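Local coordinates for protein aldose-aldose oxidoreductase (Caulobacter crescentus, PDB 5A04) that probably couples the oxidation of one aldose sugar to the reduction of another, using a bound NADP(H) as hydride carrier, at residues W171-A176 with D215-E220; G180-D185 with C239-S244; P82-R87 with M106-A111. One frame throughout, in Å; residues are numbered along the deposited sequence.

Contact 1. Residues W171-A176 with D215-E220; sequences WRLNRA and DPRFGE. With NDP (NADPH dihydro-nicotinamide-adenine-dinucleotide phosphate), chain G; BGC (beta-D-glucopyranose), chain H.
Arg175 and Glu220 carry the polar part of this contact, and each uses its backbone as well as its side chain. The amide N of Arg175 donates to Glu220 OE1 at 2.9 Å, almost straight at 166°. In return the long arginine chain folds back at its third torsion (-65°) and brings NE and NH2 to one acceptor, the carbonyl O of Glu220, at 3.3 and 3.1 Å. That oxygen lies about 20° out of the guanidinium plane, so the double grip is somewhat skewed. Two waters fill in: one joins Leu173 O, Arg217 O and Glu220 N, while the other links Ala176 N to Glu220 OE1.

The apolar part is small. Leu173 runs alongside Arg217, and its CD2 stands 4.2 Å from Phe218 CE1. Arg217 lays CB over the centre of the Phe218 ring and pairs side-on with Asp215, whose OD1 also takes the Arg217 amide in an Asx turn.

On the ligand side, Trp171 NE1 shares its N-H between NDP O1A (3.0 Å) and the bridging NDP O3 (3.1 Å). Arg172 NH2 reaches NDP O2N at 2.8 Å and BGC O2 at 3.2 Å, a cation suited to joining phosphate and sugar.

The contact thus lays a 3-10 turn and the start of helix 175-178 against the connection between antiparallel strands 204-210 and 224-230.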
loop_
_atom_site.group_PDB
_atom_site.type_symbol
_atom_site.label_atom_id
_atom_site.label_comp_id
_atom_site.label_asym_id
_atom_site.label_seq_id
_atom_site.Cartn_x
_atom_site.Cartn_y
_atom_site.Cartn_z
ATOM N N TRP A 171 -21.577 -4.848 -18.067
ATOM C CA TRP A 171 -21.861 -3.413 -17.903
ATOM C C TRP A 171 -20.760 -2.682 -17.137
ATOM O O TRP A 171 -20.539 -1.497 -17.373
ATOM C CB TRP A 171 -23.219 -3.177 -17.227
ATOM C CG TRP A 171 -23.322 -3.586 -15.793
ATOM C CD1 TRP A 171 -23.890 -4.737 -15.315
ATOM C CD2 TRP A 171 -22.880 -2.849 -14.645
ATOM N NE1 TRP A 171 -23.815 -4.767 -13.945
ATOM C CE2 TRP A 171 -23.186 -3.632 -13.505
ATOM C CE3 TRP A 171 -22.233 -1.616 -14.464
ATOM C CZ2 TRP A 171 -22.879 -3.219 -12.212
ATOM C CZ3 TRP A 171 -21.920 -1.210 -13.179
ATOM C CH2 TRP A 171 -22.248 -2.009 -12.064
ATOM N N ARG A 172 -20.036 -3.369 -16.250
ATOM C CA ARG A 172 -18.954 -2.696 -15.517
ATOM C C ARG A 172 -17.858 -2.138 -16.428
ATOM O O ARG A 172 -17.128 -1.232 -16.029
ATOM C CB ARG A 172 -18.326 -3.646 -14.487
ATOM C CG ARG A 172 -19.125 -3.771 -13.188
ATOM C CD ARG A 172 -18.527 -4.858 -12.292
ATOM N NE ARG A 172 -19.222 -4.958 -11.004
ATOM C CZ ARG A 172 -20.358 -5.627 -10.808
ATOM N NH1 ARG A 172 -20.953 -6.258 -11.817
ATOM N NH2 ARG A 172 -20.893 -5.675 -9.591
ATOM N N LEU A 173 -17.740 -2.673 -17.642
ATOM C CA LEU A 173 -16.675 -2.256 -18.557
ATOM C C LEU A 173 -17.219 -1.352 -19.658
ATOM O O LEU A 173 -16.534 -1.045 -20.628
ATOM C CB LEU A 173 -15.985 -3.488 -19.157
ATOM C CG LEU A 173 -15.295 -4.289 -18.040
ATOM C CD1 LEU A 173 -14.696 -5.571 -18.580
ATOM C CD2 LEU A 173 -14.207 -3.452 -17.365
ATOM N N ASN A 174 -18.465 -0.939 -19.480
ATOM C CA ASN A 174 -19.149 -0.037 -20.398
ATOM C C ASN A 174 -19.331 1.328 -19.730
ATOM O O ASN A 174 -19.999 1.422 -18.704
ATOM C CB ASN A 174 -20.495 -0.644 -20.795
ATOM C CG ASN A 174 -21.285 0.255 -21.725
ATOM O OD1 ASN A 174 -21.986 1.157 -21.282
ATOM N ND2 ASN A 174 -21.165 0.014 -23.024
ATOM N N ARG A 175 -18.713 2.375 -20.271
ATOM C CA ARG A 175 -18.696 3.649 -19.559
ATOM C C ARG A 175 -20.105 4.201 -19.366
ATOM O O ARG A 175 -20.410 4.765 -18.313
ATOM C CB ARG A 175 -17.828 4.692 -20.281
ATOM C CG ARG A 175 -17.916 6.079 -19.611
ATOM C CD ARG A 175 -16.861 7.067 -20.099
ATOM N NE ARG A 175 -15.516 6.630 -19.746
ATOM C CZ ARG A 175 -14.955 6.791 -18.552
ATOM N NH1 ARG A 175 -15.612 7.419 -17.582
ATOM N NH2 ARG A 175 -13.732 6.329 -18.333
ATOM N N ALA A 176 -20.965 4.035 -20.368
ATOM C CA ALA A 176 -22.321 4.589 -20.248
ATOM C C ALA A 176 -23.115 4.003 -19.068
ATOM O O ALA A 176 -23.954 4.688 -18.499
ATOM C CB ALA A 176 -23.095 4.389 -21.551
ATOM N N ASP A 215 -5.994 -4.245 -24.214
ATOM C CA ASP A 215 -6.778 -5.270 -23.540
ATOM C C ASP A 215 -8.245 -5.095 -23.927
ATOM O O ASP A 215 -8.790 -3.995 -23.825
ATOM C CB ASP A 215 -6.580 -5.170 -22.021
ATOM C CG ASP A 215 -7.103 -6.378 -21.264
ATOM O OD1 ASP A 215 -8.255 -6.803 -21.491
ATOM O OD2 ASP A 215 -6.350 -6.882 -20.398
ATOM N N PRO A 216 -8.890 -6.171 -24.400
ATOM C CA PRO A 216 -10.289 -6.075 -24.828
ATOM C C PRO A 216 -11.241 -5.641 -23.708
ATOM O O PRO A 216 -12.356 -5.216 -23.985
ATOM C CB PRO A 216 -10.621 -7.500 -25.302
ATOM C CG PRO A 216 -9.472 -8.348 -24.910
ATOM C CD PRO A 216 -8.290 -7.473 -24.728
ATOM N N ARG A 217 -10.804 -5.751 -22.458
ATOM C CA ARG A 217 -11.648 -5.342 -21.336
ATOM C C ARG A 217 -11.689 -3.823 -21.157
ATOM O O ARG A 217 -12.627 -3.288 -20.565
ATOM C CB ARG A 217 -11.144 -5.967 -20.035
ATOM C CG ARG A 217 -11.309 -7.464 -19.941
ATOM C CD ARG A 217 -10.636 -7.986 -18.666
ATOM N NE ARG A 217 -9.180 -7.894 -18.743
ATOM C CZ ARG A 217 -8.345 -8.128 -17.730
ATOM N NH1 ARG A 217 -8.807 -8.477 -16.533
ATOM N NH2 ARG A 217 -7.029 -8.015 -17.916
ATOM N N PHE A 218 -10.654 -3.137 -21.635
ATOM C CA PHE A 218 -10.406 -1.777 -21.160
ATOM C C PHE A 218 -10.384 -0.728 -22.277
ATOM O O PHE A 218 -9.547 0.168 -22.277
ATOM C CB PHE A 218 -9.087 -1.741 -20.375
ATOM C CG PHE A 218 -9.050 -2.685 -19.188
ATOM C CD1 PHE A 218 -10.045 -2.657 -18.225
ATOM C CD2 PHE A 218 -8.013 -3.601 -19.047
ATOM C CE1 PHE A 218 -10.013 -3.530 -17.132
ATOM C CE2 PHE A 218 -7.972 -4.478 -17.972
ATOM C CZ PHE A 218 -8.967 -4.443 -17.007
ATOM N N GLY A 219 -11.317 -0.839 -23.216
ATOM C CA GLY A 219 -11.447 0.158 -24.261
ATOM C C GLY A 219 -12.103 1.428 -23.747
ATOM O O GLY A 219 -11.911 2.508 -24.316
ATOM N N GLU A 220 -12.886 1.316 -22.674
ATOM C CA GLU A 220 -13.698 2.455 -22.241
ATOM C C GLU A 220 -13.418 2.956 -20.826
ATOM O O GLU A 220 -13.538 4.151 -20.565
ATOM C CB GLU A 220 -15.189 2.117 -22.350
ATOM C CG GLU A 220 -15.604 1.734 -23.754
ATOM C CD GLU A 220 -17.094 1.829 -23.973
ATOM O OE1 GLU A 220 -17.828 2.188 -23.024
ATOM O OE2 GLU A 220 -17.525 1.544 -25.104
HETATM P PA NDP G . -25.671 -7.656 -12.383
HETATM O O1A NDP G . -25.298 -7.323 -13.785
HETATM O O2A NDP G . -25.359 -9.029 -11.856
HETATM O O5B NDP G . -27.272 -7.376 -12.134
HETATM C C5B NDP G . -27.595 -6.105 -12.623
HETATM C C4B NDP G . -29.121 -6.124 -12.797
HETATM O O4B NDP G . -29.625 -4.802 -12.999
HETATM C C3B NDP G . -29.493 -6.947 -14.052
HETATM O O3B NDP G . -29.606 -8.303 -13.755
HETATM C C2B NDP G . -30.900 -6.407 -14.337
HETATM O O2B NDP G . -31.806 -6.930 -13.557
HETATM C C1B NDP G . -30.743 -4.900 -13.859
HETATM N N9A NDP G . -30.590 -3.972 -14.982
HETATM C C8A NDP G . -31.432 -2.913 -15.311
HETATM N N7A NDP G . -31.040 -2.254 -16.419
HETATM C C5A NDP G . -29.884 -2.922 -16.831
HETATM C C6A NDP G . -29.008 -2.715 -17.913
HETATM N N6A NDP G . -29.235 -1.688 -18.803
HETATM N N1A NDP G . -27.917 -3.515 -18.114
HETATM C C2A NDP G . -27.754 -4.523 -17.178
HETATM N N3A NDP G . -28.490 -4.835 -16.106
HETATM C C4A NDP G . -29.580 -4.005 -15.949
HETATM O O3 NDP G . -24.814 -6.503 -11.552
HETATM P PN NDP G . -24.541 -6.797 -9.974
HETATM O O1N NDP G . -25.748 -7.214 -9.237
HETATM O O2N NDP G . -23.150 -7.330 -9.708
HETATM O O5D NDP G . -24.283 -5.138 -9.453
HETATM C C5D NDP G . -25.446 -4.358 -9.496
HETATM C C4D NDP G . -25.232 -3.170 -8.516
HETATM O O4D NDP G . -24.885 -3.711 -7.205
HETATM C C3D NDP G . -24.007 -2.277 -8.943
HETATM O O3D NDP G . -24.263 -0.903 -8.595
HETATM C C2D NDP G . -22.868 -2.803 -8.083
HETATM O O2D NDP G . -21.924 -1.794 -7.765
HETATM C C1D NDP G . -23.651 -3.183 -6.777
HETATM N N1N NDP G . -22.964 -4.267 -6.071
HETATM C C2N NDP G . -22.655 -4.132 -4.727
HETATM C C3N NDP G . -22.038 -5.163 -4.078
HETATM C C7N NDP G . -21.705 -5.023 -2.661
HETATM O O7N NDP G . -20.999 -5.856 -2.063
HETATM N N7N NDP G . -22.201 -3.930 -1.955
HETATM C C4N NDP G . -21.679 -6.438 -4.758
HETATM C C5N NDP G . -22.011 -6.466 -6.190
HETATM C C6N NDP G . -22.622 -5.440 -6.781
HETATM P P2B NDP G . -33.335 -7.325 -14.248
HETATM O O1X NDP G . -33.700 -6.000 -14.880
HETATM O O2X NDP G . -32.905 -8.416 -15.179
HETATM O O3X NDP G . -34.146 -7.740 -13.023
HETATM C C2 BGC H . -18.376 -4.976 -6.401
HETATM C C3 BGC H . -18.143 -6.379 -6.978
HETATM C C4 BGC H . -17.099 -7.100 -6.178
HETATM C C5 BGC H . -17.425 -7.074 -4.693
HETATM C C6 BGC H . -16.215 -7.626 -3.895
HETATM C C1 BGC H . -18.735 -5.168 -4.996
HETATM O O1 BGC H . -19.107 -3.918 -4.417
HETATM O O2 BGC H . -19.419 -4.345 -7.133
HETATM O O3 BGC H . -17.725 -6.212 -8.324
HETATM O O4 BGC H . -17.003 -8.444 -6.626
HETATM O O5 BGC H . -17.660 -5.755 -4.257
HETATM O O6 BGC H . -16.560 -7.796 -2.514
HETATM O O HOH W 1 -13.737 -0.789 -20.869
HETATM O O HOH W 2 -20.274 3.369 -23.020
#

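Contact 2. Residues G180-D185 with C239-S244; sequences GGSLMD and CVSAYS. With BGC (beta-D-glucopyranose), chain H.
Different first torsions bring the two serine hydroxyls together: Ser241 OG lies trans to its own amide N (177°), whereas Ser182 OG sits between N and the carbonyl carbon (74°). The hydroxyls meet at 2.7 Å, Ser241 OG donating to Ser182 OG, which passes the chain on to the carbonyl O of Asp223. Small side chains suit this place, since the backbones approach closely here. Tyr243 supplies the bulk beside them. Its ring lies flat over the first residue of the helix, with Ser182 CB 3.9 Å from the ring centroid in a CH-pi contact and Ser182 N 3.4 Å from Tyr243 CE2.

In the C-terminal alpha/beta domain of this oxidoreductase family, the arrangement sets the N-terminal turn of helix 182-198 against the end of strand 236-242, within the large mixed sheet. Glu222 serves the helix start, its carboxylate accepting from the amides of Gly181 and Leu183. Gly180, with phi 164°, takes a backbone shape that glycine readily adopts.

Asp185, one turn on, holds the glucose in two-pronged fashion: BGC O2 donates to Asp185 OD1 at 2.7 Å and BGC O3 to Asp185 OD2 at 2.8 Å. Arg172 NE forms a salt bridge with Asp185 OD1. Tyr243 OH packs 3.1 Å from Asp185 CB and shares a water with Gly180 O, while Phe163 meets the Tyr243 ring edge-to-face.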
loop_
_atom_site.group_PDB
_atom_site.type_symbol
_atom_site.label_atom_id
_atom_site.label_comp_id
_atom_site.label_asym_id
_atom_site.label_seq_id
_atom_site.Cartn_x
_atom_site.Cartn_y
_atom_site.Cartn_z
ATOM N N GLY A 180 -17.456 4.655 -14.934
ATOM C CA GLY A 180 -16.019 4.621 -14.717
ATOM C C GLY A 180 -15.610 3.176 -14.493
ATOM O O GLY A 180 -16.461 2.285 -14.501
ATOM N N GLY A 181 -14.315 2.958 -14.294
ATOM C CA GLY A 181 -13.756 1.620 -14.194
ATOM C C GLY A 181 -13.605 1.122 -12.768
ATOM O O GLY A 181 -14.526 1.257 -11.955
ATOM N N SER A 182 -12.440 0.551 -12.458
ATOM C CA SER A 182 -12.224 -0.079 -11.148
ATOM C C SER A 182 -12.533 0.831 -9.956
ATOM O O SER A 182 -13.033 0.367 -8.939
ATOM C CB SER A 182 -10.782 -0.592 -11.033
ATOM O OG SER A 182 -9.867 0.485 -10.856
ATOM N N LEU A 183 -12.257 2.127 -10.074
ATOM C CA LEU A 183 -12.488 3.024 -8.949
ATOM C C LEU A 183 -13.963 3.088 -8.583
ATOM O O LEU A 183 -14.311 3.186 -7.413
ATOM C CB LEU A 183 -11.972 4.428 -9.267
ATOM C CG LEU A 183 -12.117 5.475 -8.155
ATOM C CD1 LEU A 183 -11.491 4.966 -6.843
ATOM C CD2 LEU A 183 -11.485 6.803 -8.589
ATOM N N MET A 184 -14.827 3.059 -9.593
ATOM C CA MET A 184 -16.258 3.150 -9.342
ATOM C C MET A 184 -16.750 1.873 -8.660
ATOM O O MET A 184 -17.610 1.930 -7.780
ATOM C CB MET A 184 -17.012 3.414 -10.653
ATOM C CG MET A 184 -16.832 4.827 -11.188
ATOM S SD MET A 184 -17.499 6.062 -10.059
ATOM C CE MET A 184 -19.240 5.873 -10.352
ATOM N N ASP A 185 -16.145 0.738 -8.996
ATOM C CA ASP A 185 -16.685 -0.546 -8.562
ATOM C C ASP A 185 -16.072 -1.117 -7.297
ATOM O O ASP A 185 -16.784 -1.616 -6.422
ATOM C CB ASP A 185 -16.518 -1.582 -9.669
ATOM C CG ASP A 185 -17.161 -2.904 -9.311
ATOM O OD1 ASP A 185 -18.412 -2.954 -9.258
ATOM O OD2 ASP A 185 -16.418 -3.876 -9.055
ATOM N N CYS A 239 -3.677 4.009 -1.581
ATOM C CA CYS A 239 -4.795 3.168 -1.998
ATOM C C CYS A 239 -4.593 2.561 -3.375
ATOM O O CYS A 239 -4.197 3.253 -4.323
ATOM C CB CYS A 239 -6.085 3.994 -1.993
ATOM S SG CYS A 239 -6.468 4.810 -0.407
ATOM N N VAL A 240 -4.898 1.271 -3.499
ATOM C CA VAL A 240 -4.935 0.618 -4.804
ATOM C C VAL A 240 -6.376 0.352 -5.242
ATOM O O VAL A 240 -7.196 -0.084 -4.436
ATOM C CB VAL A 240 -4.147 -0.716 -4.787
ATOM C CG1 VAL A 240 -4.534 -1.606 -5.973
ATOM C CG2 VAL A 240 -2.636 -0.440 -4.771
ATOM N N SER A 241 -6.661 0.625 -6.517
ATOM C CA SER A 241 -7.909 0.235 -7.181
ATOM C C SER A 241 -7.539 -0.472 -8.477
ATOM O O SER A 241 -6.814 0.106 -9.294
ATOM C CB SER A 241 -8.775 1.469 -7.484
ATOM O OG SER A 241 -9.952 1.097 -8.178
ATOM N N ALA A 242 -8.009 -1.708 -8.685
ATOM C CA ALA A 242 -7.543 -2.463 -9.846
ATOM C C ALA A 242 -8.586 -3.441 -10.392
ATOM O O ALA A 242 -9.400 -3.985 -9.650
ATOM C CB ALA A 242 -6.254 -3.225 -9.489
ATOM N N TYR A 243 -8.526 -3.664 -11.699
ATOM C CA TYR A 243 -9.356 -4.657 -12.365
ATOM C C TYR A 243 -8.498 -5.797 -12.937
ATOM O O TYR A 243 -9.003 -6.642 -13.678
ATOM C CB TYR A 243 -10.168 -4.004 -13.490
ATOM C CG TYR A 243 -11.602 -3.606 -13.159
ATOM C CD1 TYR A 243 -12.274 -4.129 -12.062
ATOM C CD2 TYR A 243 -12.291 -2.717 -13.982
ATOM C CE1 TYR A 243 -13.596 -3.779 -11.796
ATOM C CE2 TYR A 243 -13.605 -2.364 -13.728
ATOM C CZ TYR A 243 -14.258 -2.890 -12.638
ATOM O OH TYR A 243 -15.567 -2.528 -12.412
ATOM N N SER A 244 -7.203 -5.800 -12.635
ATOM C CA SER A 244 -6.299 -6.813 -13.195
ATOM C C SER A 244 -5.501 -7.574 -12.130
ATOM O O SER A 244 -4.648 -8.393 -12.467
ATOM C CB SER A 244 -5.335 -6.179 -14.215
ATOM O OG SER A 244 -4.545 -5.143 -13.637
HETATM C C2 BGC H . -18.376 -4.976 -6.401
HETATM C C3 BGC H . -18.143 -6.379 -6.978
HETATM C C4 BGC H . -17.099 -7.100 -6.178
HETATM C C5 BGC H . -17.425 -7.074 -4.693
HETATM C C6 BGC H . -16.215 -7.626 -3.895
HETATM C C1 BGC H . -18.735 -5.168 -4.996
HETATM O O1 BGC H . -19.107 -3.918 -4.417
HETATM O O2 BGC H . -19.419 -4.345 -7.133
HETATM O O3 BGC H . -17.725 -6.212 -8.324
HETATM O O4 BGC H . -17.003 -8.444 -6.626
HETATM O O5 BGC H . -17.660 -5.755 -4.257
HETATM O O6 BGC H . -16.560 -7.796 -2.514
HETATM O O HOH W 3 -16.775 -0.401 -13.519
#

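Contact 3. Residues P82-R87 with M106-A111; sequences PNSLHR and MANTVA. With NDP (NADPH dihydro-nicotinamide-adenine-dinucleotide phosphate), chain G.
His86 and Met106 meet across this contact, which lies in the NAD-binding Rossmann domain, where the loops that follow neighbouring parallel strands 76-79 and 99-102 come together beside the cofactor. His86 ND1 donates to the carbonyl O of Met106 at 3.1 Å. The bond is bent, 138° at the hydrogen; the oxygen lies in the plane of the imidazole, but the nitrogen stands well above the carbonyl plane. At the other ring nitrogen, NE2 has its stronger partner in the carbonyl O of Thr81, with only a weak bond to NDP O3D. A histidine suits the place because its two ring nitrogens reach out at different points of the edge, one to Met106 O and one to Thr81 O.

The second polar pair is straighter. Asn108 ND2 donates to Ser84 OG at 2.7 Å and 169°, with the hydroxyl exactly in the amide plane, and Ser84 OG is bonded in turn to the carbonyl O of Ala176. This chain runs from the Rossmann domain to helix 175-178 of the C-terminal domain.

Asn83 lies between the pairs. Its CA sits under the middle of the His86 ring, 3.7 Å from the plane, and its OD1 is 2.9 Å from NDP O3D, while ND2 bonds the carbonyl O of Ala178. Pro82 packs its ring on the adenosine, with Pro82 CD 3.3 Å from NDP O4B.

Further out, Lys104 and Pro105, from the Glu-Lys-Pro sequence of the family, lead into Met106, whose side chain packs on Leu127 and Ile129. Arg87 stretches fully extended to salt bridges with Asp112 and Glu91. Thr109, the N-cap of helix 110-123, turns its OG1 (first torsion 67°) to take the amide hydrogen of Asp112.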
loop_
_atom_site.group_PDB
_atom_site.type_symbol
_atom_site.label_atom_id
_atom_site.label_comp_id
_atom_site.label_asym_id
_atom_site.label_seq_id
_atom_site.Cartn_x
_atom_site.Cartn_y
_atom_site.Cartn_z
ATOM N N PRO A 82 -27.055 -1.450 -12.581
ATOM C CA PRO A 82 -25.820 -0.754 -12.979
ATOM C C PRO A 82 -25.800 0.691 -12.484
ATOM O O PRO A 82 -26.857 1.301 -12.265
ATOM C CB PRO A 82 -25.859 -0.828 -14.507
ATOM C CG PRO A 82 -26.589 -2.130 -14.764
ATOM C CD PRO A 82 -27.649 -2.195 -13.709
ATOM N N ASN A 83 -24.594 1.220 -12.308
ATOM C CA ASN A 83 -24.376 2.478 -11.611
ATOM C C ASN A 83 -25.121 3.648 -12.231
ATOM O O ASN A 83 -25.686 4.463 -11.522
ATOM C CB ASN A 83 -22.880 2.792 -11.561
ATOM C CG ASN A 83 -22.086 1.683 -10.904
ATOM O OD1 ASN A 83 -22.630 0.915 -10.111
ATOM N ND2 ASN A 83 -20.794 1.599 -11.222
ATOM N N SER A 84 -25.128 3.724 -13.556
ATOM C CA SER A 84 -25.790 4.852 -14.218
ATOM C C SER A 84 -27.313 4.877 -14.032
ATOM O O SER A 84 -27.951 5.895 -14.304
ATOM C CB SER A 84 -25.459 4.849 -15.716
ATOM O OG SER A 84 -24.059 5.013 -15.905
ATOM N N LEU A 85 -27.897 3.767 -13.588
ATOM C CA LEU A 85 -29.341 3.704 -13.353
ATOM C C LEU A 85 -29.737 4.015 -11.903
ATOM O O LEU A 85 -30.932 4.119 -11.586
ATOM C CB LEU A 85 -29.873 2.324 -13.747
ATOM C CG LEU A 85 -29.623 1.926 -15.201
ATOM C CD1 LEU A 85 -30.376 0.653 -15.537
ATOM C CD2 LEU A 85 -30.027 3.021 -16.116
ATOM N N HIS A 86 -28.748 4.167 -11.017
ATOM C CA HIS A 86 -29.048 4.451 -9.615
ATOM C C HIS A 86 -29.868 5.726 -9.464
ATOM O O HIS A 86 -30.853 5.759 -8.727
ATOM C CB HIS A 86 -27.765 4.575 -8.790
ATOM C CG HIS A 86 -27.039 3.280 -8.619
ATOM N ND1 HIS A 86 -25.835 3.185 -7.949
ATOM C CD2 HIS A 86 -27.340 2.027 -9.035
ATOM C CE1 HIS A 86 -25.433 1.925 -7.953
ATOM N NE2 HIS A 86 -26.323 1.203 -8.609
ATOM N N ARG A 87 -29.474 6.780 -10.170
ATOM C CA ARG A 87 -30.168 8.043 -10.001
ATOM C C ARG A 87 -31.639 7.981 -10.457
ATOM O O ARG A 87 -32.514 8.330 -9.677
ATOM C CB ARG A 87 -29.435 9.182 -10.727
ATOM C CG ARG A 87 -30.298 10.464 -10.773
ATOM C CD ARG A 87 -29.587 11.666 -11.385
ATOM N NE ARG A 87 -30.536 12.778 -11.532
ATOM C CZ ARG A 87 -30.220 13.981 -12.006
ATOM N NH1 ARG A 87 -28.972 14.249 -12.368
ATOM N NH2 ARG A 87 -31.157 14.922 -12.102
ATOM N N MET A 106 -22.764 5.456 -5.352
ATOM C CA MET A 106 -24.076 6.102 -5.330
ATOM C C MET A 106 -24.590 6.503 -6.714
ATOM O O MET A 106 -25.720 6.165 -7.077
ATOM C CB MET A 106 -24.026 7.319 -4.422
ATOM C CG MET A 106 -25.348 8.078 -4.315
ATOM S SD MET A 106 -25.125 9.291 -3.013
ATOM C CE MET A 106 -26.786 9.962 -2.907
ATOM N N ALA A 107 -23.757 7.194 -7.492
ATOM C CA ALA A 107 -24.120 7.563 -8.862
ATOM C C ALA A 107 -22.846 7.879 -9.641
ATOM O O ALA A 107 -21.750 7.772 -9.091
ATOM C CB ALA A 107 -25.076 8.757 -8.861
ATOM N N ASN A 108 -22.972 8.284 -10.901
ATOM C CA ASN A 108 -21.775 8.537 -11.716
ATOM C C ASN A 108 -21.013 9.799 -11.327
ATOM O O ASN A 108 -19.810 9.905 -11.583
ATOM C CB ASN A 108 -22.137 8.642 -13.201
ATOM C CG ASN A 108 -22.662 7.338 -13.778
ATOM O OD1 ASN A 108 -22.633 6.289 -13.126
ATOM N ND2 ASN A 108 -23.152 7.402 -15.008
ATOM N N THR A 109 -21.713 10.779 -10.762
ATOM C CA THR A 109 -21.129 12.100 -10.536
ATOM C C THR A 109 -21.616 12.738 -9.249
ATOM O O THR A 109 -22.635 12.333 -8.690
ATOM C CB THR A 109 -21.476 13.091 -11.681
ATOM O OG1 THR A 109 -22.886 13.362 -11.661
ATOM C CG2 THR A 109 -21.112 12.525 -13.041
ATOM N N VAL A 110 -20.911 13.777 -8.821
ATOM C CA VAL A 110 -21.337 14.579 -7.687
ATOM C C VAL A 110 -22.740 15.140 -7.921
ATOM O O VAL A 110 -23.612 15.025 -7.059
ATOM C CB VAL A 110 -20.340 15.720 -7.424
ATOM C CG1 VAL A 110 -20.914 16.733 -6.432
ATOM C CG2 VAL A 110 -19.030 15.132 -6.890
ATOM N N ALA A 111 -22.953 15.731 -9.097
ATOM C CA ALA A 111 -24.251 16.330 -9.420
ATOM C C ALA A 111 -25.394 15.325 -9.316
ATOM O O ALA A 111 -26.477 15.649 -8.837
ATOM C CB ALA A 111 -24.215 16.939 -10.822
HETATM P PA NDP G . -25.671 -7.656 -12.383
HETATM O O1A NDP G . -25.298 -7.323 -13.785
HETATM O O2A NDP G . -25.359 -9.029 -11.856
HETATM O O5B NDP G . -27.272 -7.376 -12.134
HETATM C C5B NDP G . -27.595 -6.105 -12.623
HETATM C C4B NDP G . -29.121 -6.124 -12.797
HETATM O O4B NDP G . -29.625 -4.802 -12.999
HETATM C C3B NDP G . -29.493 -6.947 -14.052
HETATM O O3B NDP G . -29.606 -8.303 -13.755
HETATM C C2B NDP G . -30.900 -6.407 -14.337
HETATM O O2B NDP G . -31.806 -6.930 -13.557
HETATM C C1B NDP G . -30.743 -4.900 -13.859
HETATM N N9A NDP G . -30.590 -3.972 -14.982
HETATM C C8A NDP G . -31.432 -2.913 -15.311
HETATM N N7A NDP G . -31.040 -2.254 -16.419
HETATM C C5A NDP G . -29.884 -2.922 -16.831
HETATM C C6A NDP G . -29.008 -2.715 -17.913
HETATM N N6A NDP G . -29.235 -1.688 -18.803
HETATM N N1A NDP G . -27.917 -3.515 -18.114
HETATM C C2A NDP G . -27.754 -4.523 -17.178
HETATM N N3A NDP G . -28.490 -4.835 -16.106
HETATM C C4A NDP G . -29.580 -4.005 -15.949
HETATM O O3 NDP G . -24.814 -6.503 -11.552
HETATM P PN NDP G . -24.541 -6.797 -9.974
HETATM O O1N NDP G . -25.748 -7.214 -9.237
HETATM O O2N NDP G . -23.150 -7.330 -9.708
HETATM O O5D NDP G . -24.283 -5.138 -9.453
HETATM C C5D NDP G . -25.446 -4.358 -9.496
HETATM C C4D NDP G . -25.232 -3.170 -8.516
HETATM O O4D NDP G . -24.885 -3.711 -7.205
HETATM C C3D NDP G . -24.007 -2.277 -8.943
HETATM O O3D NDP G . -24.263 -0.903 -8.595
HETATM C C2D NDP G . -22.868 -2.803 -8.083
HETATM O O2D NDP G . -21.924 -1.794 -7.765
HETATM C C1D NDP G . -23.651 -3.183 -6.777
HETATM N N1N NDP G . -22.964 -4.267 -6.071
HETATM C C2N NDP G . -22.655 -4.132 -4.727
HETATM C C3N NDP G . -22.038 -5.163 -4.078
HETATM C C7N NDP G . -21.705 -5.023 -2.661
HETATM O O7N NDP G . -20.999 -5.856 -2.063
HETATM N N7N NDP G . -22.201 -3.930 -1.955
HETATM C C4N NDP G . -21.679 -6.438 -4.758
HETATM C C5N NDP G . -22.011 -6.466 -6.190
HETATM C C6N NDP G . -22.622 -5.440 -6.781
HETATM P P2B NDP G . -33.335 -7.325 -14.248
HETATM O O1X NDP G . -33.700 -6.000 -14.880
HETATM O O2X NDP G . -32.905 -8.416 -15.179
HETATM O O3X NDP G . -34.146 -7.740 -13.023
#

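In the fold
From the N terminus, contact 3 closes first, bringing the chain back on itself around helix 86-95 and strand 99-102, wholly within the Rossmann domain. Contacts 1 and 2 come after it, in the C-terminal domain, and cross each other: 171-176 and 180-185 open them, then 215-220 and 239-244 close them in the same order. Contact 1 joins the start of helix 175-178 to the loop between strands 204-210 and 224-230; contact 2 joins helix 182-198 to strand 236-242. The domains meet where Trp171 packs on Pro82 and Asn83 and where Met184 CE packs on Ala107 O. Contacts 1 and 3 border NADPH, Asp185 of contact 2 also lines the cofactor pocket, and contacts 1 and 2 both reach the glucose.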